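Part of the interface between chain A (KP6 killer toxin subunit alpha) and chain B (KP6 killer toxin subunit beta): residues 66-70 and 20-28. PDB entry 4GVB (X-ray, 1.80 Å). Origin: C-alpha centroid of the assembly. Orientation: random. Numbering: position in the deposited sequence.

Chain A (66-70) SSLNN
Chain B (20-28) RLDAVTRAA

This contact sets the end of a helix in the alpha subunit against the first turns of a helix in the beta subunit. It is small, burying 249 Å² over both sides, and is mainly apolar packing; no hydrogen bond crosses it.

On chain A, Ser A66 (chi1 t) and Ser A67 (chi1 p) finish a helix that begins earlier. Leu A68 leaves helical geometry at phi/psi -98/19. Asn A69 follows with a left-handed backbone, 65/28, and Asn A69 N donates to Ser A66 O at 3.0 Å, which closes the turn. Asn A70 (chi1 m) is extended at -112/169 and makes no contact.

Chain B starts with Arg B20, phi/psi -56/135, out of reach of chain A. The Arg B20 side chain (chi1 m, chi2 t, chi3 p) reaches forward to Asp B22 in a salt bridge, Arg B20 NH2 to Asp B22 OD2 3.0 Å. Arg B20 NE also donates to Asp B22 OD1 at 3.0 Å, and a weak bond joins Arg B20 NH2 to Asp B22 OD1 at 3.1 Å.

Leu B21 is the N-cap residue, at -115/91, with chi1 m and chi2 t. Its CA-to-CB bond points toward chain A. Leu B21 CD1 lies 3.7 Å from Asn A69 ND2, a van der Waals contact; that amide nitrogen is hydrogen-bonded elsewhere in the structure. Asn A69 has chi1 t and chi2 44°, and its CA-to-CB bond points toward chain B. Leu B21 CA and Asn A69 CA are 7.4 Å apart.

From Asp B22 onward the chain is helical. Leu B21 O accepts from Thr B25 N at 3.0 Å, and the i to i+4 pattern continues to Ala B28. Asp B22 (chi1 m) points away.

Ala B23 points toward chain A. Ala B23 CB sits 3.3 Å from Ser A67 O. Leu A68 CD2 rests 3.5 Å from Ala B23 O and 4.1 Å from Ala B23 CB.

Val B24 and Leu A68 form the closest CA pair, CA to CA 5.3 Å. Val B24 is buried, with chi1 t, and points sideways. Val B24 CG2 touches Leu A68 O at 3.4 Å and Leu A68 CD2 at 4.0 Å.

Thr B25 (chi1 m) points away. Arg B26 (chi1 t, chi2 t, chi3 m) is exposed and makes no contact with chain A here.

Ala B27, one turn after Ala B23, also points toward chain A. Ala B27 CB is 4.3 Å from Leu A68 CD2. Leu A68, with chi1 m and chi2 t, thus brings one methyl against Ala B23, Val B24 and Ala B27. Its CA-to-CB bond runs sideways, but the side-chain end comes nearer. Ala B28 is out of reach.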

# COMPACT_ATOMS: atom_id res chain seq x y z
N SER A 66 5.87 6.82 2.58
CA SER A 66 6.34 7.70 1.51
C SER A 66 6.60 6.98 0.18
O SER A 66 6.37 7.55 -0.89
CB SER A 66 7.58 8.46 1.97
OG SER A 66 8.16 9.16 0.88
N SER A 67 7.07 5.73 0.25
CA SER A 67 7.28 4.93 -0.96
C SER A 67 5.97 4.70 -1.70
O SER A 67 5.95 4.50 -2.94
CB SER A 67 7.94 3.58 -0.63
OG SER A 67 7.03 2.64 -0.07
N LEU A 68 4.87 4.73 -0.95
CA LEU A 68 3.53 4.53 -1.51
C LEU A 68 2.80 5.85 -1.79
O LEU A 68 1.58 5.87 -1.94
CB LEU A 68 2.68 3.65 -0.58
CG LEU A 68 3.11 2.19 -0.48
CD1 LEU A 68 2.28 1.47 0.58
CD2 LEU A 68 2.99 1.51 -1.84
N ASN A 69 3.56 6.93 -1.87
CA ASN A 69 3.03 8.26 -2.14
C ASN A 69 2.11 8.77 -1.04
O ASN A 69 1.22 9.58 -1.29
CB ASN A 69 2.30 8.30 -3.48
CG ASN A 69 2.36 9.66 -4.14
OD1 ASN A 69 3.42 10.30 -4.18
ND2 ASN A 69 1.23 10.12 -4.65
N ASN A 70 2.34 8.30 0.19
CA ASN A 70 1.48 8.71 1.30
C ASN A 70 2.21 9.59 2.31
O ASN A 70 3.43 9.73 2.28
CB ASN A 70 0.92 7.50 2.03
CG ASN A 70 0.04 6.64 1.16
OD1 ASN A 70 -0.72 7.14 0.34
ND2 ASN A 70 0.15 5.33 1.33
N ARG B 20 2.67 7.57 -13.16
CA ARG B 20 2.75 6.21 -12.62
C ARG B 20 3.23 6.25 -11.18
O ARG B 20 4.19 6.95 -10.88
CB ARG B 20 3.81 5.41 -13.38
CG ARG B 20 3.56 5.19 -14.83
CD ARG B 20 4.86 4.80 -15.52
NE ARG B 20 5.59 3.75 -14.80
CZ ARG B 20 6.70 3.17 -15.25
NH1 ARG B 20 7.20 3.55 -16.41
NH2 ARG B 20 7.31 2.21 -14.55
N LEU B 21 2.60 5.49 -10.29
CA LEU B 21 3.11 5.33 -8.92
C LEU B 21 3.49 3.88 -8.78
O LEU B 21 2.66 3.05 -8.41
CB LEU B 21 2.03 5.70 -7.89
CG LEU B 21 1.49 7.13 -7.88
CD1 LEU B 21 0.36 7.29 -6.84
CD2 LEU B 21 2.61 8.10 -7.64
N ASP B 22 4.74 3.57 -9.09
CA ASP B 22 5.14 2.18 -9.27
C ASP B 22 4.97 1.28 -8.04
O ASP B 22 4.46 0.18 -8.13
CB ASP B 22 6.57 2.10 -9.85
CG ASP B 22 6.66 2.64 -11.29
OD1 ASP B 22 5.62 2.69 -11.99
OD2 ASP B 22 7.77 2.99 -11.72
N ALA B 23 5.39 1.76 -6.87
CA ALA B 23 5.30 0.94 -5.67
C ALA B 23 3.84 0.67 -5.28
O ALA B 23 3.51 -0.38 -4.72
CB ALA B 23 6.04 1.62 -4.53
N VAL B 24 2.98 1.62 -5.61
CA VAL B 24 1.54 1.46 -5.38
C VAL B 24 1.00 0.40 -6.33
O VAL B 24 0.26 -0.51 -5.92
CB VAL B 24 0.80 2.81 -5.58
CG1 VAL B 24 -0.67 2.66 -5.25
CG2 VAL B 24 1.42 3.90 -4.69
N THR B 25 1.36 0.51 -7.61
CA THR B 25 0.99 -0.52 -8.57
C THR B 25 1.49 -1.90 -8.13
O THR B 25 0.75 -2.88 -8.17
CB THR B 25 1.52 -0.20 -9.98
OG1 THR B 25 1.14 1.14 -10.36
CG2 THR B 25 0.96 -1.16 -10.97
N ARG B 26 2.77 -1.98 -7.73
CA ARG B 26 3.35 -3.23 -7.26
C ARG B 26 2.53 -3.82 -6.09
O ARG B 26 2.25 -5.02 -6.05
CB ARG B 26 4.81 -3.00 -6.85
CG ARG B 26 5.48 -4.17 -6.19
CD ARG B 26 6.98 -3.91 -6.03
NE ARG B 26 7.58 -3.37 -7.25
CZ ARG B 26 8.07 -2.15 -7.36
NH1 ARG B 26 8.04 -1.33 -6.32
NH2 ARG B 26 8.59 -1.74 -8.51
N ALA B 27 2.14 -2.97 -5.15
CA ALA B 27 1.40 -3.44 -3.98
C ALA B 27 0.02 -3.94 -4.39
O ALA B 27 -0.44 -4.98 -3.94
CB ALA B 27 1.29 -2.33 -2.94
N ALA B 28 -0.63 -3.19 -5.27
CA ALA B 28 -1.97 -3.55 -5.72
C ALA B 28 -1.96 -4.84 -6.53
O ALA B 28 -2.89 -5.64 -6.45
CB ALA B 28 -2.58 -2.40 -6.54